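Local coordinates for XC6422 protein (Xanthomonas campestris, PDB 2FUK), which is a small alpha/beta-hydrolase of the serine type without a lid, and probably hydrolyses substrates not yet identified, at residues A[45-50]-A[78-83]; A[65-70]-A[207-212]; A[73-78]-A[98-103]. All coordinates share one frame; numbering follows the deposited sequence.

Interaction 1. Residues A[45-50]-A[78-83]; sequences PLSTEG and RSVGTS
Two turns beyond the carboxyl ends of neighbouring parallel strands meet where S47, in the loop after strand 38-43, touches V80, in the loop after strand 71-75. The contact is small and made of side chains. CB of S47 lies 3.2 Å from CG2 of V80, an unusually close approach for two carbon atoms, and OG of S47 is 3.3 Å from the same methyl. With CG1 of V80 anti to the backbone N (chi1 174°), the other branch, CG2, is the one presented to S47. A small serine, pointing at V80, suits a place with the valine methyl right against its CB and OG, and valine offers a compact apolar surface.

Each partner belongs to a beta turn. S47 is the second residue of a type I turn from L46 to E49, closed by E49 N to L46 O. V80 begins a type II' turn ending at S83, closed by S83 N to V80 O at 2.9 Å; G81 follows it with a positive phi that suits glycine. S79 flanks the contact, its OG 4.1 Å from S47 CB. That hydroxyl folds back onto R78 O at 2.5 Å, meeting a lone pair in the carbonyl plane. The side chain of R78 leads away to a salt bridge with D96. Such loops at the carboxyl edge of the central sheet are typical of alpha/beta-hydrolases, where this edge carries the active site.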
loop_
_atom_site.group_PDB
_atom_site.type_symbol
_atom_site.label_atom_id
_atom_site.label_comp_id
_atom_site.label_asym_id
_atom_site.label_seq_id
_atom_site.Cartn_x
_atom_site.Cartn_y
_atom_site.Cartn_z
ATOM N N PRO A 45 5.754 20.314 3.043
ATOM C CA PRO A 45 6.569 21.267 2.283
ATOM C C PRO A 45 6.134 22.728 2.385
ATOM O O PRO A 45 5.129 23.038 3.027
ATOM C CB PRO A 45 6.495 20.711 0.859
ATOM C CG PRO A 45 5.126 20.142 0.801
ATOM C CD PRO A 45 5.021 19.418 2.129
ATOM N N LEU A 46 6.886 23.619 1.738
ATOM C CA LEU A 46 6.602 25.054 1.804
ATOM C C LEU A 46 5.160 25.472 1.934
ATOM O O LEU A 46 4.319 25.193 1.073
ATOM C CB LEU A 46 7.227 25.807 0.630
ATOM C CG LEU A 46 8.540 26.524 0.969
ATOM C CD1 LEU A 46 8.433 27.261 2.304
ATOM C CD2 LEU A 46 9.650 25.510 1.031
ATOM N N SER A 47 4.900 26.175 3.031
ATOM C CA SER A 47 3.581 26.679 3.364
ATOM C C SER A 47 3.137 27.727 2.354
ATOM O O SER A 47 1.973 27.767 1.952
ATOM C CB SER A 47 3.607 27.299 4.766
ATOM O OG SER A 47 4.075 26.373 5.744
ATOM N N THR A 48 4.079 28.570 1.946
ATOM C CA THR A 48 3.782 29.623 0.996
ATOM C C THR A 48 3.455 29.086 -0.398
ATOM O O THR A 48 2.993 29.841 -1.253
ATOM C CB THR A 48 4.943 30.653 0.928
ATOM O OG1 THR A 48 6.160 30.000 0.549
ATOM C CG2 THR A 48 5.140 31.308 2.291
ATOM N N GLU A 49 3.694 27.791 -0.625
ATOM C CA GLU A 49 3.381 27.166 -1.914
ATOM C C GLU A 49 2.391 26.014 -1.703
ATOM O O GLU A 49 1.407 26.172 -0.985
ATOM C CB GLU A 49 4.653 26.672 -2.606
ATOM C CG GLU A 49 5.474 27.784 -3.238
ATOM C CD GLU A 49 5.803 28.870 -2.259
ATOM O OE1 GLU A 49 6.368 28.536 -1.201
ATOM O OE2 GLU A 49 5.501 30.061 -2.531
ATOM N N GLY A 50 2.648 24.851 -2.297
ATOM C CA GLY A 50 1.711 23.746 -2.137
ATOM C C GLY A 50 1.862 22.815 -0.939
ATOM O O GLY A 50 1.670 21.601 -1.079
ATOM N N ARG A 78 2.269 26.669 11.113
ATOM C CA ARG A 78 1.566 27.936 11.266
ATOM C C ARG A 78 1.236 28.553 9.895
ATOM O O ARG A 78 2.020 28.449 8.952
ATOM C CB ARG A 78 2.427 28.907 12.079
ATOM C CG ARG A 78 3.771 29.210 11.446
ATOM C CD ARG A 78 4.656 30.010 12.387
ATOM N NE ARG A 78 4.863 29.323 13.658
ATOM C CZ ARG A 78 5.459 29.877 14.707
ATOM N NH1 ARG A 78 5.902 31.126 14.626
ATOM N NH2 ARG A 78 5.612 29.186 15.830
ATOM N N SER A 79 0.068 29.191 9.810
ATOM C CA SER A 79 -0.425 29.857 8.603
ATOM C C SER A 79 -1.052 28.950 7.547
ATOM O O SER A 79 -1.678 29.441 6.613
ATOM C CB SER A 79 0.683 30.695 7.944
ATOM O OG SER A 79 1.434 29.936 7.013
ATOM N N VAL A 80 -0.898 27.636 7.694
ATOM C CA VAL A 80 -1.466 26.696 6.732
ATOM C C VAL A 80 -2.795 26.131 7.240
ATOM O O VAL A 80 -2.939 25.822 8.424
ATOM C CB VAL A 80 -0.476 25.547 6.445
ATOM C CG1 VAL A 80 -1.124 24.497 5.551
ATOM C CG2 VAL A 80 0.767 26.107 5.773
ATOM N N GLY A 81 -3.769 26.010 6.338
ATOM C CA GLY A 81 -5.076 25.503 6.721
ATOM C C GLY A 81 -5.632 26.418 7.789
ATOM O O GLY A 81 -5.701 27.634 7.583
ATOM N N THR A 82 -6.038 25.854 8.922
ATOM C CA THR A 82 -6.535 26.685 10.010
ATOM C C THR A 82 -5.546 26.769 11.175
ATOM O O THR A 82 -5.921 27.063 12.313
ATOM C CB THR A 82 -7.940 26.233 10.504
ATOM O OG1 THR A 82 -7.971 24.818 10.730
ATOM C CG2 THR A 82 -8.997 26.605 9.457
ATOM N N SER A 83 -4.273 26.502 10.890
ATOM C CA SER A 83 -3.245 26.628 11.913
ATOM C C SER A 83 -2.994 28.128 11.922
ATOM O O SER A 83 -2.738 28.723 10.874
ATOM C CB SER A 83 -1.961 25.889 11.515
ATOM O OG SER A 83 -2.068 24.499 11.783
#

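Interaction 2. Residues A[65-70]-A[207-212]; sequences LRELGI and ALQHGV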
loop_
_atom_site.group_PDB
_atom_site.type_symbol
_atom_site.label_atom_id
_atom_site.label_comp_id
_atom_site.label_asym_id
_atom_site.label_seq_id
_atom_site.Cartn_x
_atom_site.Cartn_y
_atom_site.Cartn_z
ATOM N N LEU A 65 4.638 4.318 6.523
ATOM C CA LEU A 65 4.971 4.018 7.912
ATOM C C LEU A 65 3.840 3.275 8.613
ATOM O O LEU A 65 4.090 2.377 9.411
ATOM C CB LEU A 65 5.295 5.305 8.659
ATOM C CG LEU A 65 6.519 6.060 8.133
ATOM C CD1 LEU A 65 6.661 7.383 8.877
ATOM C CD2 LEU A 65 7.757 5.211 8.310
ATOM N N ARG A 66 2.599 3.649 8.316
ATOM C CA ARG A 66 1.444 2.986 8.920
ATOM C C ARG A 66 1.433 1.503 8.554
ATOM O O ARG A 66 1.072 0.647 9.368
ATOM C CB ARG A 66 0.145 3.626 8.424
ATOM C CG ARG A 66 -0.039 5.072 8.837
ATOM C CD ARG A 66 -1.211 5.718 8.099
ATOM N NE ARG A 66 -2.499 5.150 8.494
ATOM C CZ ARG A 66 -3.656 5.465 7.915
ATOM N NH1 ARG A 66 -4.784 4.909 8.340
ATOM N NH2 ARG A 66 -3.686 6.323 6.902
ATOM N N GLU A 67 1.822 1.205 7.321
ATOM C CA GLU A 67 1.843 -0.174 6.840
ATOM C C GLU A 67 2.900 -1.003 7.561
ATOM O O GLU A 67 2.908 -2.233 7.467
ATOM C CB GLU A 67 2.078 -0.207 5.326
ATOM C CG GLU A 67 0.948 0.437 4.528
ATOM C CD GLU A 67 1.163 0.389 3.023
ATOM O OE1 GLU A 67 2.295 0.090 2.587
ATOM O OE2 GLU A 67 0.199 0.670 2.274
ATOM N N LEU A 68 3.790 -0.327 8.279
ATOM C CA LEU A 68 4.824 -1.010 9.039
ATOM C C LEU A 68 4.418 -1.118 10.510
ATOM O O LEU A 68 5.207 -1.562 11.346
ATOM C CB LEU A 68 6.152 -0.266 8.926
ATOM C CG LEU A 68 6.761 -0.196 7.524
ATOM C CD1 LEU A 68 8.089 0.524 7.599
ATOM C CD2 LEU A 68 6.942 -1.595 6.970
ATOM N N GLY A 69 3.190 -0.699 10.811
ATOM C CA GLY A 69 2.675 -0.759 12.173
ATOM C C GLY A 69 2.940 0.476 13.018
ATOM O O GLY A 69 2.794 0.454 14.242
ATOM N N ILE A 70 3.319 1.566 12.365
ATOM C CA ILE A 70 3.619 2.807 13.064
ATOM C C ILE A 70 2.446 3.786 13.040
ATOM O O ILE A 70 1.799 3.960 12.013
ATOM C CB ILE A 70 4.862 3.486 12.430
ATOM C CG1 ILE A 70 6.093 2.599 12.637
ATOM C CG2 ILE A 70 5.080 4.873 13.029
ATOM C CD1 ILE A 70 7.319 3.047 11.856
ATOM N N ALA A 207 10.927 2.573 -1.176
ATOM C CA ALA A 207 12.219 3.065 -0.726
ATOM C C ALA A 207 12.198 3.360 0.765
ATOM O O ALA A 207 13.159 3.069 1.474
ATOM C CB ALA A 207 12.604 4.318 -1.500
ATOM N N LEU A 208 11.101 3.942 1.236
ATOM C CA LEU A 208 10.962 4.287 2.647
ATOM C C LEU A 208 10.896 3.036 3.507
ATOM O O LEU A 208 11.592 2.920 4.516
ATOM C CB LEU A 208 9.689 5.112 2.871
ATOM C CG LEU A 208 9.651 6.568 2.401
ATOM C CD1 LEU A 208 8.209 7.070 2.423
ATOM C CD2 LEU A 208 10.530 7.432 3.305
ATOM N N GLN A 209 10.056 2.093 3.095
ATOM C CA GLN A 209 9.884 0.866 3.852
ATOM C C GLN A 209 11.157 0.032 3.898
ATOM O O GLN A 209 11.548 -0.457 4.959
ATOM C CB GLN A 209 8.702 0.070 3.289
ATOM C CG GLN A 209 7.375 0.729 3.643
ATOM C CD GLN A 209 6.146 0.036 3.083
ATOM O OE1 GLN A 209 5.029 0.316 3.516
ATOM N NE2 GLN A 209 6.339 -0.856 2.117
ATOM N N HIS A 210 11.825 -0.117 2.764
ATOM C CA HIS A 210 13.054 -0.895 2.768
ATOM C C HIS A 210 14.140 -0.167 3.548
ATOM O O HIS A 210 14.971 -0.796 4.213
ATOM C CB HIS A 210 13.540 -1.143 1.344
ATOM C CG HIS A 210 14.787 -1.963 1.281
ATOM N ND1 HIS A 210 14.819 -3.292 1.648
ATOM C CD2 HIS A 210 16.055 -1.635 0.939
ATOM C CE1 HIS A 210 16.053 -3.748 1.534
ATOM N NE2 HIS A 210 16.824 -2.760 1.107
ATOM N N GLY A 211 14.132 1.161 3.472
ATOM C CA GLY A 211 15.137 1.940 4.165
ATOM C C GLY A 211 15.052 1.920 5.679
ATOM O O GLY A 211 16.078 1.957 6.357
ATOM N N VAL A 212 13.839 1.858 6.220
ATOM C CA VAL A 212 13.674 1.854 7.672
ATOM C C VAL A 212 13.407 0.477 8.286
ATOM O O VAL A 212 13.411 0.330 9.504
ATOM C CB VAL A 212 12.528 2.806 8.121
ATOM C CG1 VAL A 212 12.779 4.213 7.600
ATOM C CG2 VAL A 212 11.177 2.281 7.644
#
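L68 meets V212 methyl to methyl, CD1 of the leucine lying 3.6 Å from CG2 of the valine. The same CD1 is 4.0 Å from CG of Q209, so the leucine rests against two residues of helix 201-212 that lie three positions apart on one side of it. One methyl serves both, and leucine is long enough to bring it there: CG stands anti to the carbonyl carbon (chi1 -64°) and the chain runs on extended, which sends CD1 out towards the helix. The aliphatic part of Q209 does the apolar work, while its amide end approaches E67. The two long chains cross at about a right angle, with the carboxylate and amide planes 48° apart.

Further out, backbone geometry sets these groups in place. Helix 56-66 ends in a Schellman motif in which G69 is the C-prime residue: I70 N bonds to L65 O at 3.2 Å, and G69 N to R66 O at 2.9 Å. L65 O also takes L68 N at 2.9 Å, the two donors arriving from opposite faces of its plane. The positive phi of G69 is one that glycine accepts readily, and it brings the chain round. V212 also packs on L159 of strand 158-163, linking the pair to the sheet.

The polar partner of E67 comes from beyond this chain: its OE1 forms a salt bridge with R205 of the second subunit, which packs on Q209 as well. A guanidinium so near would be expected to favour the ionised carboxylate, so this apolar joint between two helix ends carries on its polar flank a charged link between subunits.

Interaction 3. Residues A[73-78]-A[98-103]; sequences VRFNFR and RAVAEW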
loop_
_atom_site.group_PDB
_atom_site.type_symbol
_atom_site.label_atom_id
_atom_site.label_comp_id
_atom_site.label_asym_id
_atom_site.label_seq_id
_atom_site.Cartn_x
_atom_site.Cartn_y
_atom_site.Cartn_z
ATOM N N VAL A 73 1.483 10.920 12.815
ATOM C CA VAL A 73 0.875 12.212 13.092
ATOM C C VAL A 73 1.281 13.206 12.016
ATOM O O VAL A 73 2.464 13.353 11.717
ATOM C CB VAL A 73 1.332 12.764 14.463
ATOM C CG1 VAL A 73 0.750 14.159 14.689
ATOM C CG2 VAL A 73 0.891 11.824 15.571
ATOM N N ARG A 74 0.288 13.863 11.428
ATOM C CA ARG A 74 0.521 14.886 10.421
ATOM C C ARG A 74 -0.016 16.177 11.026
ATOM O O ARG A 74 -0.857 16.141 11.929
ATOM C CB ARG A 74 -0.237 14.566 9.129
ATOM C CG ARG A 74 0.332 13.387 8.358
ATOM C CD ARG A 74 -0.531 13.066 7.149
ATOM N NE ARG A 74 -1.808 12.476 7.537
ATOM C CZ ARG A 74 -3.005 12.989 7.253
ATOM N NH1 ARG A 74 -4.100 12.361 7.657
ATOM N NH2 ARG A 74 -3.111 14.126 6.572
ATOM N N PHE A 75 0.473 17.314 10.551
ATOM C CA PHE A 75 -0.010 18.583 11.075
ATOM C C PHE A 75 0.347 19.731 10.150
ATOM O O PHE A 75 1.272 19.635 9.334
ATOM C CB PHE A 75 0.559 18.830 12.488
ATOM C CG PHE A 75 1.999 19.275 12.509
ATOM C CD1 PHE A 75 2.322 20.627 12.599
ATOM C CD2 PHE A 75 3.031 18.341 12.463
ATOM C CE1 PHE A 75 3.654 21.046 12.644
ATOM C CE2 PHE A 75 4.360 18.743 12.506
ATOM C CZ PHE A 75 4.676 20.100 12.599
ATOM N N ASN A 76 -0.414 20.813 10.263
ATOM C CA ASN A 76 -0.168 21.990 9.457
ATOM C C ASN A 76 0.694 22.985 10.223
ATOM O O ASN A 76 0.414 23.296 11.379
ATOM C CB ASN A 76 -1.489 22.662 9.072
ATOM C CG ASN A 76 -2.198 21.947 7.947
ATOM O OD1 ASN A 76 -1.561 21.302 7.124
ATOM N ND2 ASN A 76 -3.522 22.075 7.893
ATOM N N PHE A 77 1.761 23.453 9.583
ATOM C CA PHE A 77 2.630 24.452 10.193
ATOM C C PHE A 77 1.811 25.734 10.292
ATOM O O PHE A 77 0.778 25.873 9.632
ATOM C CB PHE A 77 3.857 24.718 9.314
ATOM C CG PHE A 77 4.936 23.674 9.424
ATOM C CD1 PHE A 77 5.512 23.370 10.651
ATOM C CD2 PHE A 77 5.404 23.017 8.286
ATOM C CE1 PHE A 77 6.547 22.424 10.747
ATOM C CE2 PHE A 77 6.432 22.076 8.370
ATOM C CZ PHE A 77 7.006 21.779 9.603
ATOM N N ARG A 78 2.269 26.669 11.113
ATOM C CA ARG A 78 1.566 27.936 11.266
ATOM C C ARG A 78 1.236 28.553 9.895
ATOM O O ARG A 78 2.020 28.449 8.952
ATOM C CB ARG A 78 2.427 28.907 12.079
ATOM C CG ARG A 78 3.771 29.210 11.446
ATOM C CD ARG A 78 4.656 30.010 12.387
ATOM N NE ARG A 78 4.863 29.323 13.658
ATOM C CZ ARG A 78 5.459 29.877 14.707
ATOM N NH1 ARG A 78 5.902 31.126 14.626
ATOM N NH2 ARG A 78 5.612 29.186 15.830
ATOM N N ARG A 98 7.947 21.098 17.783
ATOM C CA ARG A 98 8.225 20.722 19.168
ATOM C C ARG A 98 6.940 20.531 19.966
ATOM O O ARG A 98 6.853 19.630 20.795
ATOM C CB ARG A 98 9.108 21.766 19.871
ATOM C CG ARG A 98 9.361 21.427 21.352
ATOM C CD ARG A 98 10.713 21.905 21.868
ATOM N NE ARG A 98 10.790 23.346 22.102
ATOM C CZ ARG A 98 10.144 23.980 23.078
ATOM N NH1 ARG A 98 9.363 23.303 23.912
ATOM N NH2 ARG A 98 10.299 25.287 23.236
ATOM N N ALA A 99 5.951 21.387 19.728
ATOM C CA ALA A 99 4.683 21.286 20.443
ATOM C C ALA A 99 4.001 19.958 20.128
ATOM O O ALA A 99 3.422 19.317 21.008
ATOM C CB ALA A 99 3.772 22.445 20.054
ATOM N N VAL A 100 4.073 19.554 18.865
ATOM C CA VAL A 100 3.468 18.301 18.451
ATOM C C VAL A 100 4.255 17.145 19.065
ATOM O O VAL A 100 3.674 16.208 19.609
ATOM C CB VAL A 100 3.449 18.180 16.907
ATOM C CG1 VAL A 100 2.776 16.872 16.486
ATOM C CG2 VAL A 100 2.698 19.368 16.308
ATOM N N ALA A 101 5.579 17.220 18.990
ATOM C CA ALA A 101 6.425 16.170 19.540
ATOM C C ALA A 101 6.212 15.994 21.042
ATOM O O ALA A 101 6.159 14.868 21.543
ATOM C CB ALA A 101 7.898 16.481 19.258
ATOM N N GLU A 102 6.099 17.102 21.766
ATOM C CA GLU A 102 5.909 17.026 23.210
ATOM C C GLU A 102 4.542 16.455 23.579
ATOM O O GLU A 102 4.401 15.780 24.599
ATOM C CB GLU A 102 6.115 18.407 23.850
ATOM C CG GLU A 102 7.559 18.903 23.736
ATOM C CD GLU A 102 7.825 20.211 24.467
ATOM O OE1 GLU A 102 6.861 20.942 24.781
ATOM O OE2 GLU A 102 9.014 20.510 24.724
ATOM N N TRP A 103 3.537 16.726 22.750
ATOM C CA TRP A 103 2.193 16.199 22.992
ATOM C C TRP A 103 2.218 14.684 22.754
ATOM O O TRP A 103 1.642 13.908 23.514
ATOM C CB TRP A 103 1.183 16.875 22.054
ATOM C CG TRP A 103 -0.200 16.271 22.091
ATOM C CD1 TRP A 103 -1.105 16.337 23.113
ATOM C CD2 TRP A 103 -0.811 15.484 21.065
ATOM N NE1 TRP A 103 -2.238 15.636 22.787
ATOM C CE2 TRP A 103 -2.086 15.102 21.534
ATOM C CE3 TRP A 103 -0.404 15.063 19.793
ATOM C CZ2 TRP A 103 -2.961 14.316 20.774
ATOM C CZ3 TRP A 103 -1.274 14.280 19.038
ATOM C CH2 TRP A 103 -2.538 13.917 19.534
#
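V100 of helix 92-107 sends its two methyls to two residues of strand 71-75, F75 and V73. The first contact is a CH-pi interaction. CG2 of V100 stands over the centre of the F75 ring, 3.8 Å from the ring centroid and only 9° off its normal, so the methyl meets the flat face squarely. Phenylalanine gives it a broad apolar surface, and a chi1 of 77° lays the ring out beside the strand with one face turned to the helix.

The second is plain apolar packing: CG1 of V100 is 3.8 Å from CG1 of V73, the two valines passing side by side and pointing opposite ways. V73 and F75 alternate with R74 and so share the helix-facing side of the strand, a spacing that a forked valine can bridge.

The charged interaction lies within the helix, away from the strand. NH1 of R98 forms a salt bridge with OE2 of E102 at 2.9 Å, one turn on. OE2 sits near the guanidinium plane, whereas NH1 comes in from above the carboxylate plane, 45° out of it.

Around this core, V100 also reaches I41 of strand 38-43, and W103 touches V26 of strand 20-27. Helix 92-107 thus packs across three adjacent strands, as part of the beta-alpha-beta crossover that carries the chain from strand 71-75 past strand 38-43 to strand 112-118.

In the fold
From the N terminus the chain first meets interaction 1 at 45-50, just after strand 38-43, and closes that loop at 78-83, joining two loops at the carboxyl edge of the sheet. Before it closes, interaction 2 opens at 65-70 and interaction 3 at 73-78, so interaction 1 crosses both. Interaction 3 closes early, at 98-103, well within the long span of interaction 2, and ties strand 71-75 to helix 92-107. Interaction 2 ends at 207-212, joining the end of helix 56-66 to the C-terminal helix 201-212. Interactions 1 and 3 share R78 and touch, S83 OG lying 2.8 Å from N76 O; interactions 1 and 2 lie on opposite sides of the chain's centre.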